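Local coordinates for DPSA (Streptomyces coelicolor, PDB 4CY9), which probably oxidises and stores iron inside a twelve-subunit ferritin-like cage, as a DNA-binding member of the Dps family, at residues A[5-9]-A[74-79]; A[16-20]-A[133-137]; A[31-35]-A[64-68]; A[41-46]-A[102-108]; A[119-124]-A[144-149]. All blocks are in the same frame, centred on the assembly; numbering follows the deposited sequence.

Interaction 1 (A[5-9]-A[74-79]); sequences PKYTV and RIAALG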
# COMPACT_ATOMS: atom_id res chain seq x y z
N PRO A 5 -24.16 35.47 -11.15
CA PRO A 5 -23.70 34.65 -12.25
C PRO A 5 -24.81 34.47 -13.31
O PRO A 5 -26.02 34.78 -13.06
CB PRO A 5 -23.43 33.27 -11.57
CG PRO A 5 -24.42 33.22 -10.41
CD PRO A 5 -24.41 34.71 -9.91
N LYS A 6 -24.43 33.87 -14.45
CA LYS A 6 -25.41 33.50 -15.48
C LYS A 6 -26.13 32.19 -15.25
O LYS A 6 -27.24 32.00 -15.77
CB LYS A 6 -24.74 33.51 -16.89
CG LYS A 6 -24.22 34.92 -17.15
CD LYS A 6 -23.59 34.94 -18.53
CE LYS A 6 -23.10 36.38 -18.73
NZ LYS A 6 -21.95 36.36 -19.67
N TYR A 7 -25.57 31.26 -14.45
CA TYR A 7 -26.25 30.06 -14.08
C TYR A 7 -25.78 29.83 -12.66
O TYR A 7 -24.78 30.39 -12.29
CB TYR A 7 -25.75 28.83 -15.02
CG TYR A 7 -24.30 28.44 -14.68
CD1 TYR A 7 -23.21 29.08 -15.31
CD2 TYR A 7 -23.99 27.39 -13.71
CE1 TYR A 7 -21.92 28.76 -15.01
CE2 TYR A 7 -22.64 27.14 -13.34
CZ TYR A 7 -21.63 27.78 -14.04
OH TYR A 7 -20.30 27.53 -13.70
N THR A 8 -26.44 28.97 -11.90
CA THR A 8 -25.92 28.57 -10.56
C THR A 8 -26.44 27.17 -10.28
O THR A 8 -27.14 26.57 -11.15
CB THR A 8 -26.25 29.67 -9.53
OG1 THR A 8 -25.54 29.36 -8.33
CG2 THR A 8 -27.81 29.66 -9.19
N VAL A 9 -26.20 26.70 -9.10
CA VAL A 9 -26.58 25.40 -8.70
C VAL A 9 -28.15 25.31 -8.73
O VAL A 9 -28.78 26.37 -8.41
CB VAL A 9 -26.06 25.38 -7.30
CG1 VAL A 9 -26.68 24.18 -6.61
CG2 VAL A 9 -24.51 25.25 -7.32
N ARG A 74 -16.42 25.25 -5.23
CA ARG A 74 -17.85 25.55 -4.90
C ARG A 74 -18.21 26.91 -5.51
O ARG A 74 -19.32 27.10 -6.07
CB ARG A 74 -18.00 25.64 -3.35
CG ARG A 74 -19.50 25.87 -2.99
CD ARG A 74 -20.31 24.61 -3.49
NE ARG A 74 -21.74 24.76 -3.06
CZ ARG A 74 -22.68 23.90 -3.50
NH1 ARG A 74 -22.33 22.91 -4.35
NH2 ARG A 74 -23.96 24.12 -3.14
N ILE A 75 -17.27 27.84 -5.49
CA ILE A 75 -17.49 29.13 -6.25
C ILE A 75 -17.79 28.83 -7.71
O ILE A 75 -18.73 29.39 -8.31
CB ILE A 75 -16.23 29.99 -6.18
CG1 ILE A 75 -16.13 30.65 -4.73
CG2 ILE A 75 -16.35 31.16 -7.21
CD1 ILE A 75 -14.72 31.29 -4.42
N ALA A 76 -16.98 27.93 -8.32
CA ALA A 76 -17.19 27.67 -9.74
C ALA A 76 -18.54 26.98 -9.99
O ALA A 76 -19.30 27.37 -10.93
CB ALA A 76 -16.01 26.73 -10.23
N ALA A 77 -18.96 26.04 -9.10
CA ALA A 77 -20.26 25.36 -9.26
C ALA A 77 -21.40 26.40 -9.10
O ALA A 77 -22.42 26.28 -9.77
CB ALA A 77 -20.38 24.26 -8.21
N LEU A 78 -21.15 27.39 -8.23
CA LEU A 78 -22.21 28.46 -8.04
C LEU A 78 -22.20 29.43 -9.20
O LEU A 78 -23.15 30.31 -9.24
CB LEU A 78 -21.93 29.28 -6.72
CG LEU A 78 -22.26 28.40 -5.51
CD1 LEU A 78 -21.62 29.00 -4.24
CD2 LEU A 78 -23.80 28.27 -5.26
N GLY A 79 -21.31 29.34 -10.17
CA GLY A 79 -21.29 30.16 -11.39
C GLY A 79 -20.32 31.27 -11.39
O GLY A 79 -20.28 32.06 -12.34
O HOH W 1 -21.73 32.61 -14.66
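T8 and L78 supply the hydrogen bond that fastens the non-helical segment 5-9 to the end of helix 50-77: T8 OG1 donates to L78 O over 2.7 Å. With chi1 at -170° the hydroxyl lies opposite the backbone N of T8, and it comes to the side of the carbonyl oxygen, at a C=O...donor angle of 113° and tilted from the carbonyl plane. T8 CA adds a CA-H...O contact of 3.5 Å to L78 O. One water forms a second polar link, accepting from K6 N at 3.0 Å and donating to G79 O at 2.8 Å.

In a CH-pi contact, G79 CA rides over a face of the Y7 ring, 4.0 Å from its centroid and displaced toward the rim. G79 has a positive phi (101°) and closes the helix with a Schellman motif, its N bonded to A76 O. Any CB at this glycine would run into Y7 O and P5 CB, so the close approach depends on its absence.

The apolar share belongs to V9, whose CG2 touches L78 CD2 at 3.7 Å and lies over one face of the R74 guanidinium. R74 carries its charge to D134 and to E149 of a neighbouring subunit.

L78 packs on I21 and L24 of helix 14-44 and T8 on A17, while Y7 meets G164 of that neighbouring subunit; the segment runs between two helices of its own chain and a subunit interface.

Interaction 2 (A[16-20]-A[133-137]); sequences AAGRL and IDPAT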
# COMPACT_ATOMS: atom_id res chain seq x y z
N ALA A 16 -28.87 35.66 -5.23
CA ALA A 16 -28.45 35.14 -3.88
C ALA A 16 -27.08 34.40 -4.12
O ALA A 16 -26.10 34.56 -3.31
CB ALA A 16 -29.44 34.16 -3.27
N ALA A 17 -27.01 33.61 -5.22
CA ALA A 17 -25.67 32.93 -5.49
C ALA A 17 -24.57 33.99 -5.66
O ALA A 17 -23.43 33.75 -5.19
CB ALA A 17 -25.77 32.10 -6.79
N GLY A 18 -24.80 35.16 -6.31
CA GLY A 18 -23.74 36.15 -6.45
C GLY A 18 -23.26 36.61 -5.07
O GLY A 18 -22.07 36.88 -4.89
N ARG A 19 -24.20 36.83 -4.12
CA ARG A 19 -23.68 37.30 -2.84
C ARG A 19 -22.92 36.12 -2.13
O ARG A 19 -21.91 36.43 -1.52
CB ARG A 19 -24.78 37.81 -1.91
CG ARG A 19 -25.36 39.12 -2.45
CD ARG A 19 -26.59 39.49 -1.55
NE ARG A 19 -27.83 38.73 -1.76
CZ ARG A 19 -28.42 37.82 -0.93
NH1 ARG A 19 -27.87 37.39 0.26
NH2 ARG A 19 -29.60 37.29 -1.32
N LEU A 20 -23.36 34.91 -2.32
CA LEU A 20 -22.56 33.72 -1.70
C LEU A 20 -21.18 33.64 -2.39
O LEU A 20 -20.20 33.36 -1.68
CB LEU A 20 -23.43 32.43 -1.89
CG LEU A 20 -22.75 31.23 -1.16
CD1 LEU A 20 -22.44 31.51 0.34
CD2 LEU A 20 -23.77 30.08 -1.27
N ILE A 133 -28.50 31.18 2.55
CA ILE A 133 -28.59 31.05 1.10
C ILE A 133 -28.62 29.58 0.65
O ILE A 133 -29.42 29.20 -0.24
CB ILE A 133 -27.36 31.77 0.43
CG1 ILE A 133 -27.47 33.32 0.68
CG2 ILE A 133 -27.33 31.56 -1.12
CD1 ILE A 133 -26.22 34.13 0.37
N ASP A 134 -27.76 28.73 1.21
CA ASP A 134 -27.63 27.36 0.69
C ASP A 134 -27.02 26.46 1.78
O ASP A 134 -25.81 26.59 2.07
CB ASP A 134 -26.59 27.46 -0.45
CG ASP A 134 -26.18 26.07 -0.92
OD1 ASP A 134 -27.00 25.13 -0.83
OD2 ASP A 134 -25.08 25.96 -1.43
N PRO A 135 -27.76 25.50 2.28
CA PRO A 135 -27.28 24.60 3.34
C PRO A 135 -26.09 23.75 2.83
O PRO A 135 -25.29 23.29 3.65
CB PRO A 135 -28.46 23.64 3.63
CG PRO A 135 -29.31 23.71 2.37
CD PRO A 135 -29.18 25.19 1.91
N ALA A 136 -25.96 23.46 1.54
CA ALA A 136 -24.83 22.63 1.14
C ALA A 136 -23.51 23.37 1.30
O ALA A 136 -22.51 22.80 1.74
CB ALA A 136 -25.01 22.21 -0.37
N THR A 137 -23.53 24.71 0.99
CA THR A 137 -22.30 25.49 1.17
C THR A 137 -22.06 25.72 2.65
O THR A 137 -20.93 25.72 3.12
CB THR A 137 -22.43 26.86 0.44
OG1 THR A 137 -22.63 26.62 -0.97
CG2 THR A 137 -21.09 27.71 0.66
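A16 and I133 mark the closest backbone approach, with their CA atoms 6.4 Å apart where the first turns of helix 14-44 pass the junction between helix 105-133 and helix 135-158. No hydrogen bond spans the gap, and the contact is made by side chains.

I133 reaches over with both branches. Its CG2 lies 4.0 Å from A16 CB, and its CD1 comes to 3.7 Å from A16 O. R19 NH1, from a guanidinium salt-bridged to E15, lies against the same CD1. L20 and I133 lie alongside, pointing opposite ways. Because CG of L20 is trans to the backbone N (chi1 -174°), CD2 extends beyond I133 CG2 to T137, and the two side chains end tip to tip, L20 CD2 at 3.7 Å from T137 OG1. D134 CB fills in beside the same methyl.

D134 is the N-cap of helix 135-158. Its carboxylate takes weak bonds from A136 N and T137 N, and a short one of 2.6 Å from T137 OG1 to D134 OD2, met on the anti side. An alanine in place of T137 would remove that hydroxyl, probably leaving D134 less firmly fixed and R74 NE without its oxygen partner.

Further out, L20 also packs on L78 and on A130 of helix 105-133, and D134 bridges to R124 of a neighbouring subunit, so the ends of four helices meet here, beside a subunit boundary.

Interaction 3 (A[31-35]-A[64-68]); sequences LNDLH and VRDMA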
# COMPACT_ATOMS: atom_id res chain seq x y z
N LEU A 31 -7.95 31.55 2.94
CA LEU A 31 -7.36 30.20 3.03
C LEU A 31 -6.05 30.19 2.22
O LEU A 31 -5.08 29.56 2.68
CB LEU A 31 -8.35 29.18 2.43
CG LEU A 31 -9.56 28.99 3.41
CD1 LEU A 31 -10.60 28.16 2.55
CD2 LEU A 31 -9.17 28.14 4.67
N ASN A 32 -5.98 30.91 1.07
CA ASN A 32 -4.71 30.88 0.33
C ASN A 32 -3.66 31.63 1.07
O ASN A 32 -2.51 31.17 1.17
CB ASN A 32 -4.95 31.54 -1.02
CG ASN A 32 -5.65 30.57 -2.02
OD1 ASN A 32 -5.62 29.34 -1.87
ND2 ASN A 32 -6.27 31.18 -3.11
N ASP A 33 -4.04 32.78 1.68
CA ASP A 33 -3.00 33.50 2.46
C ASP A 33 -2.58 32.62 3.68
O ASP A 33 -1.38 32.54 3.99
CB ASP A 33 -3.67 34.80 2.96
CG ASP A 33 -2.66 35.86 3.48
OD1 ASP A 33 -1.51 35.53 3.90
OD2 ASP A 33 -3.09 37.05 3.38
N LEU A 34 -3.51 31.85 4.26
CA LEU A 34 -3.13 31.05 5.40
C LEU A 34 -2.16 29.91 4.98
O LEU A 34 -1.16 29.72 5.69
CB LEU A 34 -4.42 30.34 5.97
CG LEU A 34 -4.10 29.41 7.17
CD1 LEU A 34 -3.46 30.17 8.38
CD2 LEU A 34 -5.52 28.92 7.72
N HIS A 35 -2.43 29.17 3.89
CA HIS A 35 -1.41 28.13 3.63
C HIS A 35 -0.04 28.69 3.15
O HIS A 35 0.99 28.12 3.48
CB HIS A 35 -1.89 27.01 2.68
CG HIS A 35 -2.20 27.42 1.26
ND1 HIS A 35 -1.21 27.49 0.29
CD2 HIS A 35 -3.43 27.49 0.59
CE1 HIS A 35 -1.81 27.76 -0.96
NE2 HIS A 35 -3.15 27.78 -0.77
N VAL A 64 -5.26 22.80 4.71
CA VAL A 64 -5.74 24.14 4.28
C VAL A 64 -5.73 24.28 2.75
O VAL A 64 -6.64 24.90 2.16
CB VAL A 64 -4.88 25.27 4.97
CG1 VAL A 64 -5.25 26.69 4.43
CG2 VAL A 64 -5.15 25.23 6.53
N ARG A 65 -4.71 23.71 2.10
CA ARG A 65 -4.77 23.74 0.61
C ARG A 65 -6.02 22.95 0.11
O ARG A 65 -6.64 23.40 -0.89
CB ARG A 65 -3.47 23.06 -0.01
CG ARG A 65 -2.28 24.04 0.20
CD ARG A 65 -0.95 23.19 -0.04
NE ARG A 65 0.20 24.16 -0.06
CZ ARG A 65 1.49 23.72 -0.20
NH1 ARG A 65 1.74 22.37 -0.19
NH2 ARG A 65 2.40 24.64 -0.32
N ASP A 66 -6.37 21.84 0.75
CA ASP A 66 -7.55 21.09 0.37
C ASP A 66 -8.83 21.97 0.59
O ASP A 66 -9.76 21.96 -0.23
CB ASP A 66 -7.71 19.78 1.19
CG ASP A 66 -6.74 18.64 0.74
OD1 ASP A 66 -6.18 18.76 -0.32
OD2 ASP A 66 -6.64 17.65 1.53
N MET A 67 -8.89 22.65 1.75
CA MET A 67 -10.05 23.57 2.03
C MET A 67 -10.14 24.64 0.91
O MET A 67 -11.27 24.85 0.41
CB MET A 67 -9.81 24.34 3.39
CG MET A 67 -9.93 23.31 4.57
SD MET A 67 -9.66 24.43 6.01
CE MET A 67 -9.31 23.12 7.18
N ALA A 68 -9.02 25.21 0.50
CA ALA A 68 -9.07 26.28 -0.53
C ALA A 68 -9.62 25.68 -1.83
O ALA A 68 -10.44 26.30 -2.53
CB ALA A 68 -7.62 26.85 -0.76
O HOH W 2 1.47 27.23 0.19
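H35 faces R65 because its CG sits between the backbone N and the carbonyl carbon (chi1 65°), which lays the imidazole against the partner helix, while R65 runs out extended from CG to NE. The two segments belong to adjacent antiparallel helices of the ferritin-like four-helix bundle, their local axes 8.9 Å apart at closest approach and 161° between directions.

The ring is held on both faces. R65 CG lies over its centre in a CH-pi contact, 3.5 Å from the centroid, and N32 O covers the opposite face. The guanidinium plane stands 79° from the ring, and it is the aliphatic CG, not the charged end, that lies on the face. At the rim H35 NE2 donates to N32 OD1 at 3.1 Å, a bond tilted out of both the ring plane and the carbonyl plane, which helps to fix the ring's rotation. Replacing H35 by a leucine would take away both ring nitrogens, and N32 OD1 would probably lose its donor while the stem of R65 lost its flat seat.

Deeper in the bundle the contact turns apolar. V64 CG1 presses to 3.4 Å from L31 O, and V64 CG2 meets L34 CD2 at 3.9 Å, the side chains set nearly perpendicular. L31 CB packs on A68 CB at 4.0 Å, and its CD2 branch reaches the sulfur of M67. L148 of helix 135-158 closes over L34, V64 and M67.

Linking ring and guanidinium, a water in the plane of the H35 ring lies 2.7 Å from H35 ND1 and accepts from R65 NH2 at 2.8 Å.

Interaction 4 (A[41-46]-A[102-108]); sequences VHWNVV and RADAIAH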
# COMPACT_ATOMS: atom_id res chain seq x y z
N VAL A 41 5.96 30.08 7.98
CA VAL A 41 6.34 29.77 9.36
C VAL A 41 7.19 28.49 9.35
O VAL A 41 8.21 28.37 10.07
CB VAL A 41 5.07 29.62 10.26
CG1 VAL A 41 5.52 29.20 11.65
CG2 VAL A 41 4.38 31.03 10.35
N HIS A 42 6.75 27.45 8.67
CA HIS A 42 7.49 26.18 8.60
C HIS A 42 8.96 26.43 8.22
O HIS A 42 9.87 25.80 8.77
CB HIS A 42 6.76 25.34 7.57
CG HIS A 42 7.39 24.03 7.20
ND1 HIS A 42 7.16 22.89 7.91
CD2 HIS A 42 7.99 23.64 6.00
CE1 HIS A 42 7.74 21.81 7.33
NE2 HIS A 42 8.27 22.29 6.11
N TRP A 43 9.20 27.31 7.27
CA TRP A 43 10.60 27.51 6.80
C TRP A 43 11.41 28.34 7.73
O TRP A 43 12.63 28.19 7.77
CB TRP A 43 10.57 28.25 5.45
CG TRP A 43 9.90 27.47 4.35
CD1 TRP A 43 9.89 26.11 4.15
CD2 TRP A 43 9.10 28.04 3.28
NE1 TRP A 43 9.13 25.78 3.06
CE2 TRP A 43 8.65 26.92 2.47
CE3 TRP A 43 8.74 29.35 2.91
CZ2 TRP A 43 7.83 27.07 1.32
CZ3 TRP A 43 7.96 29.51 1.71
CH2 TRP A 43 7.52 28.42 0.91
N ASN A 44 10.76 29.20 8.53
CA ASN A 44 11.48 30.25 9.24
C ASN A 44 11.38 30.14 10.77
O ASN A 44 11.81 31.05 11.47
CB ASN A 44 10.93 31.63 8.82
CG ASN A 44 11.24 31.91 7.32
OD1 ASN A 44 10.33 32.11 6.45
ND2 ASN A 44 12.54 31.80 6.99
N VAL A 45 10.93 29.01 11.30
CA VAL A 45 11.01 28.76 12.73
C VAL A 45 12.44 28.31 13.12
O VAL A 45 13.04 27.56 12.36
CB VAL A 45 10.03 27.59 13.17
CG1 VAL A 45 8.63 28.12 13.34
CG2 VAL A 45 10.03 26.37 12.22
N VAL A 46 12.90 28.72 14.28
CA VAL A 46 14.23 28.30 14.82
C VAL A 46 14.07 28.00 16.31
O VAL A 46 13.02 28.24 16.95
CB VAL A 46 15.30 29.47 14.59
CG1 VAL A 46 15.49 29.64 13.05
CG2 VAL A 46 14.88 30.79 15.27
N ARG A 102 12.31 35.31 10.53
CA ARG A 102 12.87 34.22 11.29
C ARG A 102 12.60 34.48 12.78
O ARG A 102 12.78 35.64 13.30
CB ARG A 102 14.42 34.17 11.05
CG ARG A 102 15.06 33.10 11.91
CD ARG A 102 16.52 33.51 12.03
NE ARG A 102 17.14 33.30 10.80
CZ ARG A 102 17.78 34.20 9.99
NH1 ARG A 102 17.85 35.52 10.11
NH2 ARG A 102 18.35 33.68 8.92
N ALA A 103 12.16 33.47 13.54
CA ALA A 103 11.89 33.69 15.00
C ALA A 103 11.77 32.38 15.67
O ALA A 103 11.60 31.35 15.04
CB ALA A 103 10.53 34.46 15.23
N ASP A 104 11.85 32.42 17.00
CA ASP A 104 11.72 31.16 17.68
C ASP A 104 10.25 30.62 17.55
O ASP A 104 9.31 31.30 17.27
CB ASP A 104 12.10 31.29 19.15
CG ASP A 104 10.92 31.56 20.04
OD1 ASP A 104 10.26 32.59 19.85
OD2 ASP A 104 10.51 30.64 20.81
N ALA A 105 10.16 29.33 17.73
CA ALA A 105 9.00 28.58 17.30
C ALA A 105 7.89 29.01 18.14
O ALA A 105 6.73 29.25 17.64
CB ALA A 105 9.26 26.99 17.28
N ILE A 106 8.13 29.28 19.39
CA ILE A 106 7.15 29.81 20.22
C ILE A 106 6.64 31.23 20.02
O ILE A 106 5.41 31.40 20.11
CB ILE A 106 7.28 29.35 21.75
N ALA A 107 7.44 32.19 19.50
CA ALA A 107 7.06 33.38 19.02
C ALA A 107 6.13 33.26 17.73
O ALA A 107 5.15 34.06 17.49
CB ALA A 107 8.24 34.25 18.65
N HIS A 108 6.54 32.40 16.81
CA HIS A 108 5.67 32.20 15.62
C HIS A 108 4.32 31.61 16.05
O HIS A 108 3.27 31.99 15.45
CB HIS A 108 6.31 31.20 14.68
CG HIS A 108 7.25 31.85 13.72
ND1 HIS A 108 6.78 32.69 12.74
CD2 HIS A 108 8.66 31.67 13.49
CE1 HIS A 108 7.82 33.15 11.97
NE2 HIS A 108 8.98 32.53 12.41
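N44 O is the first-shell acceptor of this contact. A103 N donates to it at 3.2 Å almost along the C=O axis (165°), H108 NE2 adds a weak bond of 3.3 Å to N44 O from the imidazole edge, and R102 CA brings a CA-H...O contact. V46 N returns the pairing to A103 O at 3.0 Å, and A105 N reaches V46 O weakly. These bonds make a short parallel ladder, V45 paired with A103 and V46 with D104.

Valines pack round the H108 side chain. V45 CG1 approaches H108 CD2 at 3.6 Å, and V41 CG1 lies alongside H108 CB at 3.7 Å. V46 CG1 crosses the aliphatic part of R102, 3.7 Å from R102 CG.

What positions these groups lies further out. D104 is the N-cap of helix 105-133, its OD1 accepting from A107 N at 2.9 Å from above the carboxylate plane. H108 ND1 is hydrogen-bonded to the hydroxyl of Y98, which probably helps to fix the ring's rotation. R102 is salt-bridged through NE to E160 of a neighbouring subunit. H42 points away, stacking on H54 and packing on D58 and on E73 of another subunit, a cluster resembling the intersubunit ferroxidase centre of Dps proteins.

The pairing ties helix 14-44 to the start of helix 105-133; between the strands run helix 50-77 and the short helix 86-92 that marks the Dps variant of the ferritin fold.

Interaction 5 (A[119-124]-A[144-149]); sequences VVEGMR and QLRDLE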
# COMPACT_ATOMS: atom_id res chain seq x y z
N VAL A 119 -9.03 34.13 10.91
CA VAL A 119 -9.56 33.22 9.91
C VAL A 119 -10.85 32.56 10.47
O VAL A 119 -11.89 32.42 9.76
CB VAL A 119 -8.50 32.09 9.60
CG1 VAL A 119 -9.20 31.10 8.62
CG2 VAL A 119 -7.34 32.72 8.74
N VAL A 120 -10.81 32.13 11.73
CA VAL A 120 -11.96 31.41 12.36
C VAL A 120 -13.14 32.42 12.42
O VAL A 120 -14.28 32.04 12.11
CB VAL A 120 -11.56 30.90 13.78
CG1 VAL A 120 -12.89 30.55 14.55
CG2 VAL A 120 -10.68 29.65 13.50
N GLU A 121 -12.89 33.63 12.83
CA GLU A 121 -14.04 34.56 12.88
C GLU A 121 -14.58 34.86 11.48
O GLU A 121 -15.83 34.95 11.38
CB GLU A 121 -13.61 35.97 13.54
CG GLU A 121 -13.37 35.67 15.01
CD GLU A 121 -12.77 36.92 15.76
OE1 GLU A 121 -12.24 37.84 15.12
OE2 GLU A 121 -12.75 36.87 17.00
N GLY A 122 -13.73 34.97 10.45
CA GLY A 122 -14.19 35.16 9.08
C GLY A 122 -15.01 33.98 8.61
O GLY A 122 -16.04 34.15 7.93
N MET A 123 -14.54 32.76 8.97
CA MET A 123 -15.32 31.55 8.55
C MET A 123 -16.64 31.47 9.30
O MET A 123 -17.66 31.10 8.70
CB MET A 123 -14.50 30.27 8.88
CG MET A 123 -13.31 30.16 7.85
SD MET A 123 -13.79 29.69 6.18
CE MET A 123 -14.04 27.90 6.40
N ARG A 124 -16.64 31.89 10.57
CA ARG A 124 -17.92 31.77 11.31
C ARG A 124 -18.95 32.76 10.70
O ARG A 124 -20.14 32.40 10.64
CB ARG A 124 -17.70 32.21 12.79
CG ARG A 124 -17.31 31.07 13.63
CD ARG A 124 -17.47 31.32 15.19
NE ARG A 124 -16.93 30.07 15.75
CZ ARG A 124 -17.69 28.97 15.99
NH1 ARG A 124 -19.01 29.08 15.91
NH2 ARG A 124 -17.16 27.82 16.43
N GLN A 144 -14.93 22.85 7.74
CA GLN A 144 -13.65 23.54 7.61
C GLN A 144 -13.38 24.36 8.86
O GLN A 144 -12.27 24.35 9.41
CB GLN A 144 -13.66 24.48 6.39
CG GLN A 144 -13.85 23.58 5.11
CD GLN A 144 -13.70 24.40 3.87
OE1 GLN A 144 -13.93 25.61 3.93
NE2 GLN A 144 -13.39 23.79 2.68
N LEU A 145 -14.44 25.10 9.30
CA LEU A 145 -14.33 25.95 10.52
C LEU A 145 -13.84 25.08 11.67
O LEU A 145 -12.92 25.47 12.42
CB LEU A 145 -15.76 26.51 10.83
CG LEU A 145 -15.81 27.17 12.29
CD1 LEU A 145 -14.93 28.44 12.34
CD2 LEU A 145 -17.31 27.58 12.40
N ARG A 146 -14.43 23.91 11.88
CA ARG A 146 -14.03 23.09 13.07
C ARG A 146 -12.59 22.62 12.93
O ARG A 146 -11.80 22.70 13.88
CB ARG A 146 -14.95 21.86 13.21
CG ARG A 146 -14.56 21.09 14.54
CD ARG A 146 -15.66 20.00 14.91
NE ARG A 146 -15.63 18.92 13.89
CZ ARG A 146 -16.55 18.77 12.93
NH1 ARG A 146 -17.62 19.59 12.80
NH2 ARG A 146 -16.41 17.76 11.99
N ASP A 147 -12.22 22.19 11.72
CA ASP A 147 -10.82 21.76 11.53
C ASP A 147 -9.83 22.92 11.79
O ASP A 147 -8.76 22.69 12.41
CB ASP A 147 -10.61 21.24 10.08
CG ASP A 147 -11.20 19.79 9.90
OD1 ASP A 147 -11.54 19.11 10.88
OD2 ASP A 147 -11.29 19.38 8.74
N LEU A 148 -10.18 24.12 11.34
CA LEU A 148 -9.27 25.27 11.57
C LEU A 148 -9.21 25.55 13.07
O LEU A 148 -8.08 25.83 13.60
CB LEU A 148 -9.81 26.56 10.88
CG LEU A 148 -9.73 26.37 9.31
CD1 LEU A 148 -10.62 27.42 8.56
CD2 LEU A 148 -8.25 26.56 8.81
N GLU A 149 -10.36 25.51 13.78
CA GLU A 149 -10.31 25.75 15.23
C GLU A 149 -9.49 24.66 15.94
O GLU A 149 -8.82 24.96 16.95
CB GLU A 149 -11.74 25.69 15.80
CG GLU A 149 -12.51 26.93 15.38
CD GLU A 149 -13.98 26.83 15.81
OE1 GLU A 149 -14.52 25.71 16.06
OE2 GLU A 149 -14.67 27.92 15.74
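L145 and V120 form the apolar centre, with L145 CD1 resting 3.7 Å from V120 CG1 and the two side chains nearly square to each other. L145 owes this reach to a CG trans to its backbone N (chi1 168°). L148 completes the layer, its CD1 lying 3.9 Å from V119 CG1 and equally near M123 CG. The M123 chain, bent at chi2 and chi3, carries its CE to 3.4 Å from Q144 OE1, a buried oxygen that has no polar partner in the model.

Outward, L145 CD2 stands over the centre of one face of the R124 guanidinium. The polar edge is the salt bridge between R124 and E149: R124 NH2 donates to the syn lone pair of E149 OE2 at 2.6 Å, R124 NE adds a weak bond of 3.1 Å to E149 OE2, and the guanidinium and carboxylate planes are 19° apart, nearly coplanar. Both charges have further partners in a neighbouring subunit, D134 and R74.

Two antiparallel helices, 165° between directions, are thus joined by an apolar interior with one charged pair at its margin. L145 over the guanidinium probably helps to keep it flat against E149, and the shared charges tie this helix pair to the subunit interface.

In the fold
The five contacts follow the length of one ferritin-like bundle. Interactions 1 and 2 share one end, their centres about 10 Å apart, and touch through R74. Interactions 3 and 5 lie mid-bundle, about 12 Å apart between centres, and in contact. Interaction 4 lies at the far end, about 40 Å from interaction 1 between centres. Helix 14-44 serves interactions 2, 3 and 4, helix 50-77 serves 1 and 3, helix 105-133 serves 4 and 5, and helix 135-158 serves 2 and 5. Along the chain, interaction 3 falls within the span of interaction 1, whereas interactions 1 and 2 alternate. Both ends and the middle also reach neighbouring subunits, so bundle and cage are built together.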